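Local coordinates for De novo designed switch protein caging a hemagglutinin binder (sCageHA267_1S) (Synthetic construct, PDB 7CBC) that probably serves as the caged switch of a modular biosensor, a designed bundle of long helices that holds a hemagglutinin-binding element, at residues Lys58-Lys61 and Asp62-Glu66; Arg159-Glu162 and Ile163-Ala167; Thr111-Leu114 and Asn115-Ala119; Ser178-Ile181 and Ile182-Arg186. All blocks are in the same frame, centred on the assembly; numbering follows the deposited sequence.

Contact 1. Residues Lys58-Lys61 and Asp62-Glu66; sequences KEVK and DKSKE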
loop_
_atom_site.group_PDB
_atom_site.type_symbol
_atom_site.label_atom_id
_atom_site.label_comp_id
_atom_site.label_asym_id
_atom_site.label_seq_id
_atom_site.Cartn_x
_atom_site.Cartn_y
_atom_site.Cartn_z
ATOM N N LYS A 58 -24.477 -7.481 -12.695
ATOM C CA LYS A 58 -23.458 -7.893 -13.657
ATOM C C LYS A 58 -22.543 -6.730 -14.031
ATOM O O LYS A 58 -21.321 -6.903 -14.158
ATOM C CB LYS A 58 -24.110 -8.469 -14.916
ATOM C CG LYS A 58 -23.094 -8.947 -15.967
ATOM C CD LYS A 58 -23.690 -9.031 -17.371
ATOM C CE LYS A 58 -25.167 -9.437 -17.328
ATOM N NZ LYS A 58 -25.717 -9.919 -18.633
ATOM N N GLU A 59 -23.114 -5.536 -14.211
ATOM C CA GLU A 59 -22.319 -4.410 -14.668
ATOM C C GLU A 59 -21.382 -3.900 -13.577
ATOM O O GLU A 59 -20.278 -3.457 -13.884
ATOM C CB GLU A 59 -23.225 -3.285 -15.169
ATOM C CG GLU A 59 -22.491 -2.227 -15.993
ATOM C CD GLU A 59 -22.580 -0.829 -15.390
ATOM O OE1 GLU A 59 -23.189 -0.679 -14.305
ATOM O OE2 GLU A 59 -22.032 0.123 -15.999
ATOM N N VAL A 60 -21.791 -3.946 -12.310
ATOM C CA VAL A 60 -20.844 -3.561 -11.275
ATOM C C VAL A 60 -19.815 -4.667 -11.074
ATOM O O VAL A 60 -18.653 -4.389 -10.754
ATOM C CB VAL A 60 -21.571 -3.201 -9.967
ATOM C CG1 VAL A 60 -22.273 -4.407 -9.398
ATOM C CG2 VAL A 60 -20.615 -2.612 -8.945
ATOM N N LYS A 61 -20.188 -5.928 -11.294
ATOM C CA LYS A 61 -19.183 -6.985 -11.276
ATOM C C LYS A 61 -18.125 -6.736 -12.338
ATOM O O LYS A 61 -16.931 -6.628 -12.032
ATOM C CB LYS A 61 -19.837 -8.352 -11.466
ATOM C CG LYS A 61 -20.440 -8.911 -10.190
ATOM C CD LYS A 61 -20.937 -10.330 -10.388
ATOM C CE LYS A 61 -21.537 -10.888 -9.108
ATOM N NZ LYS A 61 -22.274 -12.166 -9.359
ATOM N N ASP A 62 -18.546 -6.619 -13.598
ATOM C CA ASP A 62 -17.582 -6.366 -14.665
ATOM C C ASP A 62 -16.778 -5.100 -14.396
ATOM O O ASP A 62 -15.565 -5.075 -14.622
ATOM C CB ASP A 62 -18.291 -6.282 -16.018
ATOM C CG ASP A 62 -18.969 -7.592 -16.410
ATOM O OD1 ASP A 62 -18.487 -8.666 -15.976
ATOM O OD2 ASP A 62 -19.984 -7.546 -17.152
ATOM N N LYS A 63 -17.420 -4.043 -13.887
ATOM C CA LYS A 63 -16.672 -2.818 -13.616
ATOM C C LYS A 63 -15.638 -3.038 -12.513
ATOM O O LYS A 63 -14.513 -2.529 -12.599
ATOM C CB LYS A 63 -17.624 -1.679 -13.246
ATOM C CG LYS A 63 -17.187 -0.289 -13.751
ATOM C CD LYS A 63 -15.937 0.259 -13.025
ATOM C CE LYS A 63 -15.390 1.559 -13.659
ATOM N NZ LYS A 63 -14.464 2.361 -12.771
ATOM N N SER A 64 -15.993 -3.806 -11.480
ATOM C CA SER A 64 -15.053 -4.104 -10.405
ATOM C C SER A 64 -13.872 -4.923 -10.903
ATOM O O SER A 64 -12.722 -4.661 -10.522
ATOM C CB SER A 64 -15.767 -4.845 -9.276
ATOM O OG SER A 64 -16.767 -4.021 -8.712
ATOM N N LYS A 65 -14.132 -5.929 -11.742
ATOM C CA LYS A 65 -13.045 -6.781 -12.195
ATOM C C LYS A 65 -12.085 -6.010 -13.088
ATOM O O LYS A 65 -10.880 -6.284 -13.083
ATOM C CB LYS A 65 -13.593 -8.022 -12.906
ATOM C CG LYS A 65 -14.028 -9.142 -11.940
ATOM C CD LYS A 65 -15.538 -9.170 -11.722
ATOM C CE LYS A 65 -15.952 -9.682 -10.329
ATOM N NZ LYS A 65 -15.636 -8.736 -9.206
ATOM N N GLU A 66 -12.592 -5.028 -13.829
ATOM C CA GLU A 66 -11.713 -4.172 -14.605
ATOM C C GLU A 66 -10.819 -3.345 -13.684
ATOM O O GLU A 66 -9.606 -3.267 -13.894
ATOM C CB GLU A 66 -12.546 -3.283 -15.532
ATOM C CG GLU A 66 -11.723 -2.343 -16.401
ATOM C CD GLU A 66 -10.709 -3.073 -17.283
ATOM O OE1 GLU A 66 -10.879 -4.293 -17.537
ATOM O OE2 GLU A 66 -9.734 -2.421 -17.718
#

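Contact 2. Residues Arg159-Glu162 and Ile163-Ala167; sequences RSKE and IIDEA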
loop_
_atom_site.group_PDB
_atom_site.type_symbol
_atom_site.label_atom_id
_atom_site.label_comp_id
_atom_site.label_asym_id
_atom_site.label_seq_id
_atom_site.Cartn_x
_atom_site.Cartn_y
_atom_site.Cartn_z
ATOM N N ARG A 159 -17.044 -13.426 7.068
ATOM C CA ARG A 159 -16.098 -13.584 5.966
ATOM C C ARG A 159 -15.229 -12.347 5.792
ATOM O O ARG A 159 -14.033 -12.468 5.521
ATOM C CB ARG A 159 -16.833 -13.893 4.666
ATOM C CG ARG A 159 -16.762 -15.354 4.260
ATOM C CD ARG A 159 -15.300 -15.815 4.129
ATOM N NE ARG A 159 -14.770 -15.686 2.770
ATOM C CZ ARG A 159 -13.485 -15.841 2.449
ATOM N NH1 ARG A 159 -12.586 -16.128 3.385
ATOM N NH2 ARG A 159 -13.091 -15.703 1.188
ATOM N N SER A 160 -15.820 -11.156 5.926
ATOM C CA SER A 160 -15.056 -9.915 5.900
ATOM C C SER A 160 -13.872 -9.964 6.859
ATOM O O SER A 160 -12.730 -9.665 6.477
ATOM C CB SER A 160 -15.957 -8.736 6.254
ATOM O OG SER A 160 -16.864 -8.457 5.209
ATOM N N LYS A 161 -14.132 -10.330 8.119
ATOM C CA LYS A 161 -13.065 -10.305 9.112
ATOM C C LYS A 161 -12.058 -11.426 8.895
ATOM O O LYS A 161 -10.867 -11.231 9.148
ATOM C CB LYS A 161 -13.637 -10.370 10.529
ATOM C CG LYS A 161 -12.613 -9.896 11.557
ATOM C CD LYS A 161 -13.201 -9.717 12.939
ATOM C CE LYS A 161 -12.133 -9.234 13.904
ATOM N NZ LYS A 161 -10.860 -10.028 13.796
ATOM N N GLU A 162 -12.504 -12.598 8.434
ATOM C CA GLU A 162 -11.554 -13.623 8.007
ATOM C C GLU A 162 -10.670 -13.108 6.874
ATOM O O GLU A 162 -9.455 -13.318 6.887
ATOM C CB GLU A 162 -12.285 -14.896 7.571
ATOM C CG GLU A 162 -13.104 -15.586 8.678
ATOM C CD GLU A 162 -13.924 -16.787 8.177
ATOM O OE1 GLU A 162 -13.753 -17.201 7.003
ATOM O OE2 GLU A 162 -14.732 -17.327 8.971
ATOM N N ILE A 163 -11.261 -12.423 5.889
ATOM C CA ILE A 163 -10.471 -11.900 4.769
ATOM C C ILE A 163 -9.476 -10.846 5.256
ATOM O O ILE A 163 -8.294 -10.863 4.893
ATOM C CB ILE A 163 -11.399 -11.332 3.679
ATOM C CG1 ILE A 163 -12.165 -12.449 2.968
ATOM C CG2 ILE A 163 -10.599 -10.496 2.677
ATOM C CD1 ILE A 163 -13.395 -11.948 2.188
ATOM N N ILE A 164 -9.944 -9.901 6.072
ATOM C CA ILE A 164 -9.062 -8.850 6.560
ATOM C C ILE A 164 -8.009 -9.419 7.503
ATOM O O ILE A 164 -6.852 -8.965 7.508
ATOM C CB ILE A 164 -9.883 -7.733 7.221
ATOM C CG1 ILE A 164 -10.566 -6.891 6.145
ATOM C CG2 ILE A 164 -8.988 -6.834 8.077
ATOM C CD1 ILE A 164 -11.492 -5.887 6.714
ATOM N N ASP A 165 -8.378 -10.423 8.306
ATOM C CA ASP A 165 -7.412 -11.020 9.225
ATOM C C ASP A 165 -6.287 -11.726 8.486
ATOM O O ASP A 165 -5.148 -11.728 8.968
ATOM C CB ASP A 165 -8.085 -12.002 10.197
ATOM C CG ASP A 165 -8.864 -11.303 11.320
ATOM O OD1 ASP A 165 -8.794 -10.059 11.414
ATOM O OD2 ASP A 165 -9.512 -12.008 12.137
ATOM N N GLU A 166 -6.564 -12.336 7.325
ATOM C CA GLU A 166 -5.461 -12.973 6.605
ATOM C C GLU A 166 -4.592 -11.949 5.874
ATOM O O GLU A 166 -3.392 -12.186 5.666
ATOM C CB GLU A 166 -5.988 -14.049 5.648
ATOM C CG GLU A 166 -6.521 -13.566 4.322
ATOM C CD GLU A 166 -6.962 -14.721 3.415
ATOM O OE1 GLU A 166 -6.120 -15.596 3.110
ATOM O OE2 GLU A 166 -8.156 -14.764 3.016
ATOM N N ALA A 167 -5.165 -10.801 5.508
ATOM C CA ALA A 167 -4.364 -9.699 4.992
ATOM C C ALA A 167 -3.453 -9.131 6.072
ATOM O O ALA A 167 -2.303 -8.772 5.801
ATOM C CB ALA A 167 -5.274 -8.607 4.426
#

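Contact 3. Residues Thr111-Leu114 and Asn115-Ala119; sequences TQDL and NLRAA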
loop_
_atom_site.group_PDB
_atom_site.type_symbol
_atom_site.label_atom_id
_atom_site.label_comp_id
_atom_site.label_asym_id
_atom_site.label_seq_id
_atom_site.Cartn_x
_atom_site.Cartn_y
_atom_site.Cartn_z
ATOM N N THR A 111 14.149 -7.872 -0.036
ATOM C CA THR A 111 13.169 -7.064 0.674
ATOM C C THR A 111 12.136 -6.504 -0.296
ATOM O O THR A 111 10.927 -6.535 -0.020
ATOM C CB THR A 111 13.880 -5.946 1.445
ATOM O OG1 THR A 111 14.587 -6.508 2.558
ATOM C CG2 THR A 111 12.884 -4.978 1.980
ATOM N N GLN A 112 12.585 -6.037 -1.462
ATOM C CA GLN A 112 11.631 -5.499 -2.417
ATOM C C GLN A 112 10.689 -6.573 -2.935
ATOM O O GLN A 112 9.521 -6.293 -3.199
ATOM C CB GLN A 112 12.365 -4.815 -3.563
ATOM C CG GLN A 112 11.468 -4.197 -4.608
ATOM C CD GLN A 112 10.524 -3.141 -4.058
ATOM O OE1 GLN A 112 10.548 -2.801 -2.871
ATOM N NE2 GLN A 112 9.672 -2.618 -4.932
ATOM N N ASP A 113 11.157 -7.811 -3.068
ATOM C CA ASP A 113 10.238 -8.854 -3.493
ATOM C C ASP A 113 9.178 -9.110 -2.431
ATOM O O ASP A 113 8.015 -9.374 -2.767
ATOM C CB ASP A 113 11.007 -10.127 -3.828
ATOM C CG ASP A 113 10.114 -11.205 -4.409
ATOM O OD1 ASP A 113 9.746 -12.129 -3.657
ATOM O OD2 ASP A 113 9.777 -11.125 -5.611
ATOM N N LEU A 114 9.545 -9.009 -1.148
ATOM C CA LEU A 114 8.538 -9.105 -0.089
ATOM C C LEU A 114 7.483 -8.020 -0.238
ATOM O O LEU A 114 6.276 -8.284 -0.127
ATOM C CB LEU A 114 9.190 -8.986 1.287
ATOM C CG LEU A 114 10.099 -10.085 1.815
ATOM C CD1 LEU A 114 10.533 -9.697 3.221
ATOM C CD2 LEU A 114 9.378 -11.426 1.808
ATOM N N ASN A 115 7.925 -6.779 -0.466
ATOM C CA ASN A 115 6.980 -5.675 -0.581
ATOM C C ASN A 115 5.978 -5.920 -1.702
ATOM O O ASN A 115 4.784 -5.656 -1.540
ATOM C CB ASN A 115 7.738 -4.364 -0.791
ATOM C CG ASN A 115 8.587 -3.997 0.409
ATOM O OD1 ASN A 115 8.242 -4.312 1.548
ATOM N ND2 ASN A 115 9.706 -3.342 0.160
ATOM N N LEU A 116 6.437 -6.462 -2.833
ATOM C CA LEU A 116 5.539 -6.725 -3.956
ATOM C C LEU A 116 4.547 -7.836 -3.631
ATOM O O LEU A 116 3.342 -7.686 -3.857
ATOM C CB LEU A 116 6.362 -7.068 -5.199
ATOM C CG LEU A 116 7.153 -5.858 -5.687
ATOM C CD1 LEU A 116 7.970 -6.176 -6.929
ATOM C CD2 LEU A 116 6.199 -4.720 -5.954
ATOM N N ARG A 117 5.025 -8.952 -3.071
ATOM C CA ARG A 117 4.109 -10.013 -2.657
ATOM C C ARG A 117 3.093 -9.520 -1.632
ATOM O O ARG A 117 1.936 -9.963 -1.637
ATOM C CB ARG A 117 4.902 -11.202 -2.110
ATOM C CG ARG A 117 5.693 -11.897 -3.202
ATOM C CD ARG A 117 6.822 -12.777 -2.676
ATOM N NE ARG A 117 7.390 -13.567 -3.767
ATOM C CZ ARG A 117 6.871 -14.721 -4.178
ATOM N NH1 ARG A 117 5.789 -15.205 -3.575
ATOM N NH2 ARG A 117 7.422 -15.385 -5.189
ATOM N N ALA A 118 3.501 -8.603 -0.754
ATOM C CA ALA A 118 2.569 -8.031 0.210
ATOM C C ALA A 118 1.554 -7.126 -0.480
ATOM O O ALA A 118 0.370 -7.131 -0.128
ATOM C CB ALA A 118 3.341 -7.275 1.296
ATOM N N ALA A 119 1.993 -6.354 -1.479
ATOM C CA ALA A 119 1.052 -5.553 -2.261
ATOM C C ALA A 119 0.026 -6.431 -2.977
ATOM O O ALA A 119 -1.162 -6.084 -3.039
ATOM C CB ALA A 119 1.825 -4.695 -3.263
#

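Contact 4. Residues Ser178-Ile181 and Ile182-Arg186; sequences SERI and IEEAR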
loop_
_atom_site.group_PDB
_atom_site.type_symbol
_atom_site.label_atom_id
_atom_site.label_comp_id
_atom_site.label_asym_id
_atom_site.label_seq_id
_atom_site.Cartn_x
_atom_site.Cartn_y
_atom_site.Cartn_z
ATOM N N SER A 178 11.170 -9.144 6.767
ATOM C CA SER A 178 12.057 -8.017 6.508
ATOM C C SER A 178 13.121 -7.899 7.593
ATOM O O SER A 178 14.303 -7.670 7.300
ATOM C CB SER A 178 11.248 -6.727 6.412
ATOM O OG SER A 178 10.539 -6.667 5.194
ATOM N N GLU A 179 12.711 -8.042 8.855
ATOM C CA GLU A 179 13.661 -7.985 9.955
ATOM C C GLU A 179 14.617 -9.166 9.922
ATOM O O GLU A 179 15.802 -9.017 10.239
ATOM C CB GLU A 179 12.913 -7.924 11.280
ATOM C CG GLU A 179 12.507 -6.510 11.619
ATOM C CD GLU A 179 11.211 -6.422 12.378
ATOM O OE1 GLU A 179 10.594 -7.480 12.661
ATOM O OE2 GLU A 179 10.812 -5.277 12.685
ATOM N N ARG A 180 14.127 -10.342 9.524
ATOM C CA ARG A 180 15.003 -11.505 9.451
ATOM C C ARG A 180 16.062 -11.324 8.370
ATOM O O ARG A 180 17.220 -11.712 8.561
ATOM C CB ARG A 180 14.178 -12.774 9.220
ATOM C CG ARG A 180 15.026 -14.032 9.109
ATOM C CD ARG A 180 14.348 -15.109 8.285
ATOM N NE ARG A 180 14.404 -14.775 6.864
ATOM C CZ ARG A 180 15.518 -14.792 6.130
ATOM N NH1 ARG A 180 16.677 -15.137 6.677
ATOM N NH2 ARG A 180 15.469 -14.460 4.844
ATOM N N ILE A 181 15.692 -10.712 7.242
ATOM C CA ILE A 181 16.667 -10.386 6.203
ATOM C C ILE A 181 17.738 -9.455 6.758
ATOM O O ILE A 181 18.941 -9.663 6.557
ATOM C CB ILE A 181 15.955 -9.757 4.990
ATOM C CG1 ILE A 181 15.232 -10.829 4.164
ATOM C CG2 ILE A 181 16.927 -8.934 4.137
ATOM C CD1 ILE A 181 14.030 -10.304 3.391
ATOM N N ILE A 182 17.308 -8.421 7.476
ATOM C CA ILE A 182 18.236 -7.465 8.054
ATOM C C ILE A 182 19.116 -8.137 9.100
ATOM O O ILE A 182 20.346 -8.037 9.049
ATOM C CB ILE A 182 17.462 -6.269 8.636
ATOM C CG1 ILE A 182 16.644 -5.603 7.531
ATOM C CG2 ILE A 182 18.437 -5.261 9.257
ATOM C CD1 ILE A 182 15.810 -4.428 7.986
ATOM N N GLU A 183 18.507 -8.836 10.059
ATOM C CA GLU A 183 19.288 -9.425 11.143
ATOM C C GLU A 183 20.304 -10.435 10.618
ATOM O O GLU A 183 21.429 -10.512 11.124
ATOM C CB GLU A 183 18.365 -10.064 12.178
ATOM C CG GLU A 183 19.100 -10.844 13.277
ATOM C CD GLU A 183 19.843 -9.955 14.281
ATOM O OE1 GLU A 183 19.574 -8.735 14.317
ATOM O OE2 GLU A 183 20.698 -10.476 15.037
ATOM N N GLU A 184 19.938 -11.203 9.591
ATOM C CA GLU A 184 20.907 -12.089 8.951
ATOM C C GLU A 184 22.081 -11.308 8.373
ATOM O O GLU A 184 23.247 -11.687 8.549
ATOM C CB GLU A 184 20.241 -12.886 7.840
ATOM C CG GLU A 184 21.153 -13.901 7.163
ATOM C CD GLU A 184 20.823 -15.317 7.568
ATOM O OE1 GLU A 184 21.527 -15.848 8.457
ATOM O OE2 GLU A 184 19.844 -15.896 7.021
ATOM N N ALA A 185 21.788 -10.241 7.630
ATOM C CA ALA A 185 22.851 -9.457 7.024
ATOM C C ALA A 185 23.673 -8.739 8.089
ATOM O O ALA A 185 24.904 -8.710 8.007
ATOM C CB ALA A 185 22.267 -8.475 6.013
ATOM N N ARG A 186 23.019 -8.183 9.111
ATOM C CA ARG A 186 23.759 -7.562 10.203
ATOM C C ARG A 186 24.734 -8.549 10.827
ATOM O O ARG A 186 25.934 -8.280 10.903
ATOM C CB ARG A 186 22.801 -7.026 11.263
ATOM C CG ARG A 186 23.458 -6.056 12.223
ATOM C CD ARG A 186 22.610 -5.814 13.443
ATOM N NE ARG A 186 22.304 -7.075 14.110
ATOM C CZ ARG A 186 23.120 -7.700 14.948
ATOM N NH1 ARG A 186 24.316 -7.185 15.236
ATOM N NH2 ARG A 186 22.748 -8.848 15.495
#

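Contact 1. Residues Lys58-Lys61 and Asp62-Glu66
The carbonyl oxygen of Val60 is held twice by Ser64: the amide N of Ser64 lies 2.8 Å from Val60 O, and the hydroxyl OG of Ser64 lies 2.8 Å from the same Val60 O. The donors arrive from opposite faces of the carbonyl plane. This is a worked case of a helical serine folding its hydroxyl back onto the carbonyl four residues earlier, here inside helix 50-93 of a designed helical bundle. The first torsion (chi1 -63°) sets OG beside the serine's own backbone N and so aims it back up the helix. OG has a second partner in Gln130 of helix 99-142, which ties this turn to its neighbour. With an alanine here, Val60 O would probably lose one of its two donors and the Gln130 amide its mate on this helix. Val60 and Ser64 also rest against Leu36 of helix 3-46.

On the solvent side of the turn the side chains meet without an ion pair. Asp62 N meets Lys58 O at 2.8 Å in a practically straight bond of 178°, and the side chains of Lys58 and Asp62 run side by side in the same direction. Only the stem of the lysine touches, its CG lying 3.6 Å from OD2 of Asp62. A bend at chi3 carries the ammonium away, so that Lys58 NZ stays 6.4 Å from Asp62 OD2; it has instead a long, weak ion pair with Asp55. Lys65, bent twice, doubles back and brings its CD 2.9 Å from the carbonyl O of Lys61, an approach so short that its modelled position is doubtful.

Contact 2. Residues Arg159-Glu162 and Ile163-Ala167
Arg159 and Ile163 meet at about a right angle, the guanidinium lying flat against the isoleucine one turn further along helix 146-190. CG1 of Ile163 sits over the centre of one guanidinium face, 3.7 Å from CZ of Arg159. Bends at chi2 and chi3 fold the arginine down into this position. At the guanidinium edge, in its plane, stands Glu162, although the ion pair is long, with Arg159 NH1 at 4.0 Å from Glu162 OE1. The flat group thus has a hydrocarbon over one face and a carboxylate oxygen at its edge.

Lys161 and Asp165 show the other way of pairing residues four apart. Their side chains cross obliquely, and the lysine, extended as far as CE, turns at its last torsion (chi4 -47°) to bring the ammonium over to the carboxylate. Lys161 NZ lies 2.9 Å from Asp165 OD2, on the syn side of that oxygen, while a weak second bond runs from Lys161 NZ to Asp165 OD1 at 3.2 Å.

Away from the Lys161-Asp165 pair the helix turns toward the bundle. Ser160 bonds through OG to Ala156 O and to Gln229 of helix 195-239, and Ile164 packs on Ala226 of that same helix. Glu166 has a weak, long ion pair with Lys128 of helix 99-142. Lys161 and Asp165, by contrast, offset each other's charge within one turn, the i to i+4 pairing that would be expected to steady a helix.

Contact 3. Residues Thr111-Leu114 and Asn115-Ala119
Arg117 and Asp113, one turn apart on helix 99-142, form a salt bridge in which NE of Arg117 lies 2.8 Å from OD1 of Asp113. The bond is bent, 134° at the hydrogen, and the aspartate oxygen is met on its syn side but out of the carboxylate plane. The two flat groups stand 56° apart, so the carboxylate meets the edge of the guanidinium through one nitrogen instead of lying flush along it.

On the buried side Asn115 ND2 reaches Gln112 OE1 at 3.2 Å, nearly straight at 174°. The bond lies in the amide plane of Asn115, whereas the Gln112 amide is turned steeply against it. A bend at chi2 curls Gln112 round to present its oxygen. Both amides have further partners: Asn115 OD1 accepts from Gln211, and Gln112 NE2 bonds to Ser82 and Asn19, so three other helices are joined to this turn.

Hydrocarbon fills in around these groups. CG2 of Thr111 lies alongside the Asn115 amide, 4.0 Å from ND2, and CG of Leu116 sits 4.2 Å from NE2 of Gln112. Leu116 also touches Leu22 and Ala79. Such buried amides, bonded between helices and packed among leucines and other core side chains, are consistent with the polar networks designed into the cores of de novo helical bundles.

Contact 4. Residues Ser178-Ile181 and Ile182-Arg186
Ile182 N bonds to Ser178 O and, one residue on, Glu183 N reaches Glu179 O at 2.7 Å, continuing the alpha-helical pattern of helix 146-190. Ile182 bends its CG1 back beside its own backbone N, which sets that atom 3.1 Å from Ser178 O, a tight approach of a methylene to a carbonyl.

The side chains of Arg180 and Glu184 run alongside each other in a common direction, with their flat groups 66° apart. The salt bridge between them is weak: NH1 of Arg180 is 3.3 Å from OE2 of Glu184, in the guanidinium plane, but the bond is sharply bent, 124° at the hydrogen. Arg180 is engaged more firmly with Glu177 through NE, so Glu184 takes a second place at its edge. These pairs line the outside of a helical bundle, while Ile181 packs inward on helix 99-142 and Ile182 on Leu204 and Ala208 of helix 195-239.

Further along, Arg186 grips Glu183 side-on, with NE 3.2 Å from Glu183 OE1 and NH2 2.7 Å from Glu183 OE2. Both oxygens lie close to the guanidinium plane, yet the nitrogens stand out of the carboxylate plane. Replacing Glu183 by an alanine would probably leave this side of the Arg186 guanidinium without its anionic mate and freer to turn, and would also cost Arg187 a partner. Beyond it, Arg186 NH1 forms a further salt bridge with Glu190 OE1.

Along the chain the order is contact 1 on helix 50-93, contact 3 on helix 99-142, then contacts 2 and 4, both on helix 146-190 with centres 28 Å apart. Contacts 3 and 4 are the one touching pair: Leu114 CD1 of contact 3 lies 3.6 Å from Ile181 CD1 of contact 4, where consecutive helices pack together. Contact 2 stands 20 Å from contact 3, centre to centre. Contacts 1 and 4, at 42 Å between centres, lie on opposite sides of the chain's centre. The four sample three consecutive long helices, 50-93, 99-142 and 146-190; in contacts 2, 3 and 4 salt bridges pair residues of one turn, while core residues join neighbouring helices.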